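Local coordinates for penicillin-binding protein 1A (Mycobacterium tuberculosis, PDB 5CXW) that cross-links peptidoglycan peptides through the penicillin-sensitive transpeptidase domain, which is acylated by penicillin V in this structure, and polymerises glycan strands through a separate N-terminal domain, at residues S97-F102 with Q167-A172; L104-E109 with L160-G165; V319-V324 with E328-A333; A336-Y339 with L343-D346. One frame throughout, in Å; residues are numbered along the deposited sequence. Where two conformers were deposited one is given.

Contact 1 (S97-F102 with Q167-A172); sequences SSFKVF and QAVADA. With 35P ((2R,4S)-5,5-dimethyl-2-{(1R)-2-oxo-1-[(phenoxyacetyl)amino]ethyl}-1,3-thiazolidine-4-carboxylic acid), chain C.
Phe-102 meets helix 165-176 with its stem rather than its ring: the bond to CB points at the helix, and the ring then leads away from it. CB lies 4.0 Å from Val-169 O, while Ala-172 CB presses on Phe-102 O at 3.4 Å, so methyl and methylene groups pack on the carbonyls of both backbones. With CG anti to the carbonyl carbon (chi1 -55°), the Phe-102 ring turns back to Phe-99 and offers it an edge; CD2 stands 3.6 Å above the centre of the Phe-99 ring. Val-101 CG2 lies over one face of Phe-102. Val-169 CG1 reaches the Phe-99 ring obliquely, at 4.5 Å from CD2.

At the other end of 97-102, Ser-97 OG is bonded covalently to C6 of the opened penicillin (1.3 Å), and Ser-97 N donates to O17 of the same acyl group at 2.7 Å, as in an oxyanion hole. Lys-100 NZ makes a weak bond to Ser-97 OG and is held by Ser-150 OG and Asn-152 OD1. Serine and lysine one turn apart at a helix start fit the SxxK motif of penicillin-binding transpeptidases, here in its acyl-enzyme form.

Contact 2 (L104-E109 with L160-G165); sequences LVAALE and LKLNGG
Leu-162 is aimed at Ala-106 and Ala-107 by two torsions: chi1 of -59° sets CG beside the backbone N, opposite the carbonyl carbon, and chi2 of 174° extends CD1 while CD2 branches to the side. The two methyls therefore divide the work. CD1 touches Ala-106 CB at 3.7 Å. CD2 comes down on the helix backbone beside the next alanine, 3.5 Å from Ala-107 CA and 3.6 Å from Ala-107 N, and it also meets Ala-107 CB at 3.9 Å. The alpha carbons of Ala-107 and Leu-162 are 6.4 Å apart, a separation consistent with the short alanine side chains.

The backbone explains how the leucine is presented. Leu-162 is the first residue to leave helical angles after helix 152-161, and it opens a type II beta turn closed by a bond of 3.0 Å from Gly-165 N to Leu-162 O. Gly-164 takes the third place of that turn with phi 95°, the positive value expected there. Next to it, Asn-163 N is bonded to Gln-110 OE1, a polar tie between the turn and the chain just beyond 104-109.

Leu-162 also packs on Ala-168 and Val-169, and thus fills the angle between helices 100-109 and 165-176. On the side of 104-109 turned away from the leucine, Leu-104 and Leu-108 rest on helix 260-270. With no hydrogen bond joining its two segments, this is plain apolar packing in the helical part of the transpeptidase domain, where a tight turn connects two successive helices and wedges its first residue against a third.

Contact 3 (V319-V324 with E328-A333); sequences VWVGTV and EPLVTA
Gly-322, which Leu-330 touches across the contact, also lies against the indole of Trp-320: Gly-322 N sits 3.5 Å above the Trp-320 ring plane, offset toward the rim. The direction a beta carbon would take from Gly-322 is occupied by this indole and leads away from 328-333. Trp-307 meets the indole edge-to-face, the Phe-88 ring meets it with planes about 15° apart, and Trp-320 NE1 is hydrogen-bonded to Asp-305 OD2, which together with the ring contacts probably helps to set the rotation of the indole.

Leu-330 makes most of the apolar contacts. Its CG stands opposite the backbone N (chi1 -175°), bringing CD1 to 3.7 Å from Gly-322 CA and CD2 to 3.6 Å from Val-321 O. Thr-323 passes Leu-330 in the reverse direction, its CG2 3.8 Å from Leu-330 CD1, and the same methyl lies 3.7 Å from Glu-328 CG. One water joins the segments on the polar side, 2.5 Å from Thr-323 OG1 and donating to Glu-328 O at 2.6 Å. Glu-328 OE2 lies close to Asp-57 OD2, a pairing that might favour protonation of one of them.

Strand 315-323 runs between strands 60-67 and 303-312 of the antiparallel sheet; Val-319 and Val-321 face helix 343-356, while Leu-330 brings the loop in beside Ile-338, against the end of that strand.

Contact 4 (A336-Y339 with L343-D346); sequences AAIY and LPSD
Ile-338 and Leu-343 make the apolar part of the contact, crossing at an angle so that two terminal methyls meet: Ile-338 CD1 is 3.7 Å from Leu-343 CD1. The branches of the isoleucine go to different partners. With chi1 at -65°, CG1 lies beside the backbone N and carries CD1 to the leucine, whereas CG2 stands opposite that N and meets Pro-344 CD at 4.1 Å. Met-60 of strand 60-67 touches both Ile-338 and Leu-343.

The second kind is carbonyl to ring methylene. Tyr-339 O lies 3.3 Å from Pro-344 CD, whose hydrogens are somewhat polarised by the adjacent nitrogen, while Leu-343 N stays 4.2 Å from that oxygen.

No hydrogen bond joins the two segments directly; the polar ties run to neighbouring parts. Ile-338 O accepts from Asn-303 ND2 on strand 303-312, and Ser-345 OG is bonded to Gly-340 O, tying the first turn of helix 343-356 to the connecting loop. The bond from Tyr-339 CA to its CB points away from the helix, and the side chain reaches the penicillin and Thr-294.

What the chemistry implies is a seat made by packing alone: apolar and carbonyl contacts set 336-339 on the helix start, while its tyrosine lines the penicillin pocket.

How the contacts relate
The four contacts form two touching pairs in one transpeptidase domain. Contacts 1 and 2 share helix 100-109, with centres 9 Å apart, and join directly where Ala-168 O lies 3.6 Å from Ala-106 CB. Contacts 3 and 4, centred 8 Å apart, are linked by a probable hydrogen bond from Ile-338 N to Leu-330 O (3.1 Å). The pairs do not touch: contacts 1 and 3 come within about 7 Å at their nearest atoms, contacts 1 and 4 within about 9 Å. The penicillin spans contacts 1 and 4, being held covalently by Ser-97. The side chain of Tyr-339 is about 4 Å from the bound 35P. Contacts 2 and 3 are packing away from the acylated serine.

Contact 1 (S97-F102 with Q167-A172)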
# COMPACT_ATOMS: atom_id res chain seq x y z
N SER A 97 -4.45 -9.15 2.70
CA SER A 97 -5.44 -8.38 3.44
C SER A 97 -5.22 -6.89 3.39
O SER A 97 -6.11 -6.14 3.82
CB SER A 97 -5.45 -8.79 4.89
OG SER A 97 -5.89 -10.16 5.02
N SER A 98 -4.09 -6.41 2.85
CA SER A 98 -3.91 -4.98 2.73
C SER A 98 -4.91 -4.40 1.73
O SER A 98 -5.16 -3.18 1.73
CB SER A 98 -2.47 -4.61 2.39
OG SER A 98 -2.05 -5.09 1.14
N PHE A 99 -5.50 -5.27 0.89
CA PHE A 99 -6.44 -4.81 -0.10
C PHE A 99 -7.85 -4.61 0.51
O PHE A 99 -8.72 -3.96 -0.14
CB PHE A 99 -6.54 -5.80 -1.26
CG PHE A 99 -6.62 -5.12 -2.59
CD1 PHE A 99 -5.51 -4.48 -3.09
CD2 PHE A 99 -7.78 -5.08 -3.33
CE1 PHE A 99 -5.54 -3.81 -4.26
CE2 PHE A 99 -7.80 -4.42 -4.55
CZ PHE A 99 -6.69 -3.78 -5.00
N LYS A 100 -8.08 -5.09 1.75
CA LYS A 100 -9.40 -4.97 2.34
C LYS A 100 -9.88 -3.52 2.47
O LYS A 100 -11.10 -3.26 2.53
CB LYS A 100 -9.46 -5.61 3.76
CG LYS A 100 -9.38 -7.11 3.73
CD LYS A 100 -9.33 -7.74 5.10
CE LYS A 100 -9.17 -9.23 4.93
NZ LYS A 100 -8.95 -9.84 6.19
N VAL A 101 -8.94 -2.60 2.63
CA VAL A 101 -9.28 -1.18 2.82
C VAL A 101 -10.08 -0.69 1.65
O VAL A 101 -10.92 0.20 1.81
CB VAL A 101 -8.06 -0.25 3.10
CG1 VAL A 101 -7.27 -0.76 4.26
CG2 VAL A 101 -7.21 -0.04 1.85
N PHE A 102 -9.89 -1.27 0.46
CA PHE A 102 -10.66 -0.80 -0.70
C PHE A 102 -12.09 -1.31 -0.68
O PHE A 102 -12.98 -0.63 -1.20
CB PHE A 102 -9.92 -1.14 -2.03
CG PHE A 102 -8.55 -0.59 -2.02
CD1 PHE A 102 -8.35 0.78 -1.85
CD2 PHE A 102 -7.45 -1.40 -2.10
CE1 PHE A 102 -7.08 1.32 -1.77
CE2 PHE A 102 -6.16 -0.85 -2.03
CZ PHE A 102 -5.97 0.51 -1.85
N GLN A 167 -16.57 -6.09 -8.32
CA GLN A 167 -16.33 -4.95 -9.19
C GLN A 167 -16.31 -3.64 -8.40
O GLN A 167 -15.55 -2.71 -8.71
CB GLN A 167 -17.38 -4.84 -10.29
CG GLN A 167 -17.10 -3.76 -11.34
CD GLN A 167 -15.86 -4.06 -12.16
OE1 GLN A 167 -15.80 -5.06 -12.92
NE2 GLN A 167 -14.83 -3.25 -11.97
N ALA A 168 -17.12 -3.55 -7.36
CA ALA A 168 -17.13 -2.29 -6.56
C ALA A 168 -15.86 -2.14 -5.77
O ALA A 168 -15.42 -1.00 -5.57
CB ALA A 168 -18.29 -2.24 -5.60
N VAL A 169 -15.25 -3.26 -5.37
CA VAL A 169 -13.94 -3.21 -4.70
C VAL A 169 -12.86 -2.74 -5.68
O VAL A 169 -12.04 -1.83 -5.37
CB VAL A 169 -13.54 -4.59 -4.09
CG1 VAL A 169 -12.20 -4.51 -3.41
CG2 VAL A 169 -14.61 -5.12 -3.16
N ALA A 170 -12.91 -3.28 -6.89
CA ALA A 170 -11.98 -2.87 -7.94
C ALA A 170 -12.14 -1.39 -8.28
O ALA A 170 -11.14 -0.68 -8.47
CB ALA A 170 -12.19 -3.66 -9.21
N ASP A 171 -13.38 -0.95 -8.41
CA ASP A 171 -13.65 0.46 -8.70
C ASP A 171 -13.05 1.37 -7.64
O ASP A 171 -12.41 2.38 -7.96
CB ASP A 171 -15.16 0.73 -8.83
CG ASP A 171 -15.78 0.09 -10.06
OD1 ASP A 171 -15.08 -0.46 -10.98
OD2 ASP A 171 -17.04 0.11 -10.16
N ALA A 172 -13.30 1.06 -6.38
CA ALA A 172 -12.73 1.85 -5.30
C ALA A 172 -11.20 1.88 -5.30
O ALA A 172 -10.56 2.95 -5.08
CB ALA A 172 -13.24 1.33 -3.95
C24 35P C . -4.14 -19.22 4.79
C23 35P C . -3.37 -20.38 4.74
C22 35P C . -2.00 -20.30 4.82
C21 35P C . -1.36 -19.07 4.96
C20 35P C . -2.10 -17.91 5.02
C19 35P C . -3.51 -17.99 4.95
O1 35P C . -4.32 -16.88 5.01
C2 35P C . -3.75 -15.64 5.43
C3 35P C . -4.86 -14.66 5.71
O18 35P C . -5.96 -15.07 6.05
N4 35P C . -4.51 -13.39 5.59
C5 35P C . -5.44 -12.32 5.89
C6 35P C . -5.00 -11.13 5.13
O17 35P C . -3.86 -10.95 4.67
C8 35P C . -5.51 -11.91 7.43
N7 35P C . -4.61 -10.79 7.46
S11 35P C . -4.91 -13.00 8.61
C10 35P C . -3.50 -12.12 9.08
C12 35P C . -2.29 -13.06 9.21
C15 35P C . -3.63 -11.41 10.41
C9 35P C . -3.29 -11.14 7.92
C13 35P C . -2.49 -9.89 8.13
O14 35P C . -3.16 -8.84 8.38
O16 35P C . -1.25 -9.97 8.00

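Contact 2 (L104-E109 with L160-G165)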
# COMPACT_ATOMS: atom_id res chain seq x y z
N LEU A 104 -13.61 -1.52 2.13
CA LEU A 104 -14.19 -0.58 3.10
C LEU A 104 -14.51 0.77 2.48
O LEU A 104 -15.59 1.35 2.71
CB LEU A 104 -13.25 -0.45 4.28
CG LEU A 104 -13.76 0.40 5.44
CD1 LEU A 104 -15.10 -0.00 5.99
CD2 LEU A 104 -12.74 0.44 6.55
N VAL A 105 -13.60 1.24 1.61
CA VAL A 105 -13.92 2.42 0.83
C VAL A 105 -15.22 2.24 0.09
O VAL A 105 -16.12 3.11 0.13
CB VAL A 105 -12.81 2.80 -0.19
CG1 VAL A 105 -13.25 3.92 -1.08
CG2 VAL A 105 -11.52 3.24 0.52
N ALA A 106 -15.33 1.15 -0.64
CA ALA A 106 -16.51 0.89 -1.46
C ALA A 106 -17.80 0.87 -0.62
O ALA A 106 -18.83 1.41 -1.04
CB ALA A 106 -16.40 -0.44 -2.16
N ALA A 107 -17.71 0.23 0.54
CA ALA A 107 -18.83 0.13 1.43
C ALA A 107 -19.29 1.51 1.89
O ALA A 107 -20.49 1.87 1.87
CB ALA A 107 -18.48 -0.74 2.61
N LEU A 108 -18.35 2.29 2.40
CA LEU A 108 -18.65 3.59 2.93
C LEU A 108 -19.27 4.47 1.84
O LEU A 108 -20.18 5.24 2.11
CB LEU A 108 -17.39 4.24 3.50
CG LEU A 108 -16.90 3.62 4.80
CD1 LEU A 108 -15.43 3.93 5.00
CD2 LEU A 108 -17.64 4.17 5.95
N GLU A 109 -18.80 4.32 0.60
CA GLU A 109 -19.32 5.10 -0.52
C GLU A 109 -20.82 4.76 -0.81
O GLU A 109 -21.56 5.54 -1.47
CB GLU A 109 -18.44 4.89 -1.72
CG GLU A 109 -17.14 5.67 -1.61
CD GLU A 109 -16.24 5.54 -2.80
OE1 GLU A 109 -16.47 4.64 -3.61
OE2 GLU A 109 -15.27 6.34 -2.91
N LEU A 160 -19.75 -9.04 -0.70
CA LEU A 160 -20.96 -9.56 -1.32
C LEU A 160 -22.19 -8.67 -1.11
O LEU A 160 -23.12 -8.66 -1.96
CB LEU A 160 -21.21 -10.98 -0.90
CG LEU A 160 -20.16 -11.97 -1.36
CD1 LEU A 160 -20.46 -13.29 -0.66
CD2 LEU A 160 -20.01 -12.13 -2.84
N LYS A 161 -22.19 -7.90 -0.05
CA LYS A 161 -23.29 -6.96 0.25
C LYS A 161 -23.24 -5.75 -0.67
O LYS A 161 -24.27 -5.09 -0.90
CB LYS A 161 -23.11 -6.49 1.68
CG LYS A 161 -24.06 -5.41 2.19
CD LYS A 161 -25.45 -5.89 2.36
CE LYS A 161 -26.18 -4.80 3.15
NZ LYS A 161 -27.61 -5.16 3.20
N LEU A 162 -22.06 -5.38 -1.15
CA LEU A 162 -21.96 -4.23 -2.03
C LEU A 162 -22.73 -4.37 -3.34
O LEU A 162 -22.70 -5.44 -3.97
CB LEU A 162 -20.52 -4.01 -2.45
CG LEU A 162 -19.44 -3.76 -1.35
CD1 LEU A 162 -18.09 -3.71 -1.97
CD2 LEU A 162 -19.75 -2.54 -0.59
N ASN A 163 -23.35 -3.30 -3.77
CA ASN A 163 -23.80 -3.17 -5.14
C ASN A 163 -22.58 -3.24 -6.01
O ASN A 163 -21.62 -2.48 -5.79
CB ASN A 163 -24.52 -1.86 -5.32
CG ASN A 163 -25.80 -1.79 -4.53
OD1 ASN A 163 -26.50 -2.80 -4.38
ND2 ASN A 163 -26.17 -0.59 -4.13
N GLY A 164 -22.55 -4.22 -6.91
CA GLY A 164 -21.38 -4.47 -7.78
C GLY A 164 -20.42 -5.50 -7.26
O GLY A 164 -19.52 -5.94 -7.97
N GLY A 165 -20.54 -5.89 -5.99
CA GLY A 165 -19.71 -6.98 -5.46
C GLY A 165 -18.22 -6.73 -5.71
O GLY A 165 -17.69 -5.68 -5.39

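Contact 3 (V319-V324 with E328-A333)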
# COMPACT_ATOMS: atom_id res chain seq x y z
N VAL A 319 5.27 -1.42 2.41
CA VAL A 319 6.37 -2.37 2.50
C VAL A 319 5.85 -3.75 2.19
O VAL A 319 4.87 -4.22 2.77
CB VAL A 319 6.95 -2.44 3.91
CG1 VAL A 319 8.10 -3.44 3.99
CG2 VAL A 319 7.41 -1.02 4.41
N TRP A 320 6.62 -4.42 1.33
CA TRP A 320 6.46 -5.84 0.98
C TRP A 320 7.74 -6.57 1.33
O TRP A 320 8.83 -6.05 1.16
CB TRP A 320 6.16 -5.96 -0.51
CG TRP A 320 6.30 -7.37 -1.07
CD1 TRP A 320 5.31 -8.33 -1.12
CD2 TRP A 320 7.45 -7.96 -1.68
NE1 TRP A 320 5.79 -9.46 -1.74
CE2 TRP A 320 7.10 -9.27 -2.06
CE3 TRP A 320 8.75 -7.51 -1.95
CZ2 TRP A 320 7.99 -10.12 -2.75
CZ3 TRP A 320 9.63 -8.35 -2.59
CH2 TRP A 320 9.24 -9.65 -2.99
N VAL A 321 7.57 -7.77 1.88
CA VAL A 321 8.64 -8.74 2.01
C VAL A 321 8.19 -10.03 1.34
O VAL A 321 7.05 -10.49 1.50
CB VAL A 321 9.01 -8.97 3.49
CG1 VAL A 321 10.10 -10.04 3.61
CG2 VAL A 321 9.46 -7.68 4.16
N GLY A 322 9.11 -10.68 0.62
CA GLY A 322 8.83 -11.98 -0.02
C GLY A 322 10.14 -12.61 -0.42
O GLY A 322 11.20 -12.26 0.14
N THR A 323 10.09 -13.51 -1.39
CA THR A 323 11.31 -14.12 -1.89
C THR A 323 11.52 -13.84 -3.35
O THR A 323 10.57 -13.51 -4.08
CB THR A 323 11.37 -15.65 -1.65
OG1 THR A 323 10.50 -16.36 -2.55
CG2 THR A 323 11.04 -15.99 -0.19
N VAL A 324 12.77 -14.02 -3.80
CA VAL A 324 13.09 -13.57 -5.14
C VAL A 324 12.31 -14.28 -6.26
O VAL A 324 11.94 -13.65 -7.23
CB VAL A 324 14.61 -13.66 -5.41
CG1 VAL A 324 15.12 -15.06 -5.17
CG2 VAL A 324 14.92 -13.14 -6.79
N GLU A 328 8.52 -20.09 -2.54
CA GLU A 328 8.95 -20.81 -1.34
C GLU A 328 8.26 -20.14 -0.13
O GLU A 328 8.16 -18.91 -0.10
CB GLU A 328 10.48 -20.86 -1.22
CG GLU A 328 11.21 -19.72 -0.50
CD GLU A 328 12.73 -19.94 -0.29
OE1 GLU A 328 13.30 -20.90 -0.86
OE2 GLU A 328 13.39 -19.15 0.47
N PRO A 329 7.76 -20.92 0.83
CA PRO A 329 7.25 -20.33 2.04
C PRO A 329 8.20 -19.32 2.65
O PRO A 329 9.41 -19.55 2.70
CB PRO A 329 7.13 -21.53 2.97
CG PRO A 329 6.74 -22.63 2.02
CD PRO A 329 7.63 -22.40 0.85
N LEU A 330 7.64 -18.26 3.20
CA LEU A 330 8.39 -17.16 3.71
C LEU A 330 8.60 -17.32 5.21
O LEU A 330 7.64 -17.29 5.97
CB LEU A 330 7.64 -15.87 3.36
CG LEU A 330 8.29 -14.55 3.67
CD1 LEU A 330 9.54 -14.27 2.85
CD2 LEU A 330 7.28 -13.42 3.52
N VAL A 331 9.85 -17.52 5.62
CA VAL A 331 10.19 -17.77 7.03
C VAL A 331 11.45 -17.05 7.44
O VAL A 331 12.28 -16.70 6.60
CB VAL A 331 10.36 -19.29 7.37
CG1 VAL A 331 9.06 -20.05 7.15
CG2 VAL A 331 11.51 -19.95 6.53
N THR A 332 11.63 -16.89 8.75
CA THR A 332 12.82 -16.22 9.29
C THR A 332 13.95 -17.24 9.32
O THR A 332 13.71 -18.40 9.08
CB THR A 332 12.58 -15.67 10.69
OG1 THR A 332 12.36 -16.73 11.63
CG2 THR A 332 11.31 -14.76 10.69
N ALA A 333 15.14 -16.80 9.71
CA ALA A 333 16.30 -17.69 9.83
C ALA A 333 16.08 -18.79 10.89
O ALA A 333 16.62 -19.90 10.75
CB ALA A 333 17.54 -16.88 10.14
O HOH W 1 8.16 -17.01 -1.90

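Contact 4 (A336-Y339 with L343-D346)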
# COMPACT_ATOMS: atom_id res chain seq x y z
N ALA A 336 10.54 -19.26 11.75
CA ALA A 336 9.26 -18.68 12.08
C ALA A 336 8.58 -18.11 10.84
O ALA A 336 9.18 -17.47 10.01
CB ALA A 336 9.46 -17.55 13.11
N ALA A 337 7.29 -18.35 10.72
CA ALA A 337 6.58 -17.82 9.58
C ALA A 337 6.68 -16.28 9.63
O ALA A 337 6.57 -15.68 10.75
CB ALA A 337 5.16 -18.29 9.59
N ILE A 338 6.76 -15.65 8.47
CA ILE A 338 6.76 -14.16 8.37
C ILE A 338 5.37 -13.70 8.00
O ILE A 338 4.84 -14.08 6.93
CB ILE A 338 7.79 -13.65 7.38
CG1 ILE A 338 9.19 -14.01 7.94
CG2 ILE A 338 7.73 -12.13 7.22
CD1 ILE A 338 10.35 -13.68 7.00
N TYR A 339 4.76 -12.90 8.90
CA TYR A 339 3.47 -12.24 8.62
C TYR A 339 3.64 -10.75 8.42
O TYR A 339 4.68 -10.19 8.74
CB TYR A 339 2.56 -12.43 9.86
CG TYR A 339 2.18 -13.86 10.18
CD1 TYR A 339 1.08 -14.44 9.63
CD2 TYR A 339 2.99 -14.63 11.01
CE1 TYR A 339 0.77 -15.76 9.90
CE2 TYR A 339 2.67 -15.94 11.29
CZ TYR A 339 1.56 -16.47 10.74
OH TYR A 339 1.25 -17.78 11.00
N LEU A 343 8.43 -8.80 9.97
CA LEU A 343 9.43 -7.96 9.26
C LEU A 343 8.89 -6.78 8.45
O LEU A 343 9.48 -5.73 8.52
CB LEU A 343 10.40 -8.76 8.37
CG LEU A 343 11.17 -9.90 9.00
CD1 LEU A 343 12.10 -10.52 7.96
CD2 LEU A 343 11.92 -9.45 10.25
N PRO A 344 7.74 -6.93 7.73
CA PRO A 344 7.29 -5.75 6.97
C PRO A 344 6.89 -4.58 7.89
O PRO A 344 7.21 -3.43 7.58
CB PRO A 344 6.07 -6.26 6.19
CG PRO A 344 6.26 -7.75 6.13
CD PRO A 344 6.92 -8.10 7.45
N SER A 345 6.29 -4.88 9.04
CA SER A 345 5.94 -3.85 10.02
C SER A 345 7.16 -3.28 10.71
O SER A 345 7.23 -2.09 10.96
CB SER A 345 4.92 -4.40 11.02
OG SER A 345 3.67 -4.63 10.43
N ASP A 346 8.20 -4.11 10.96
CA ASP A 346 9.46 -3.62 11.48
C ASP A 346 10.07 -2.59 10.52
O ASP A 346 10.49 -1.47 10.95
CB ASP A 346 10.48 -4.77 11.67
CG ASP A 346 10.08 -5.77 12.73
OD1 ASP A 346 9.46 -5.42 13.76
OD2 ASP A 346 10.45 -6.95 12.55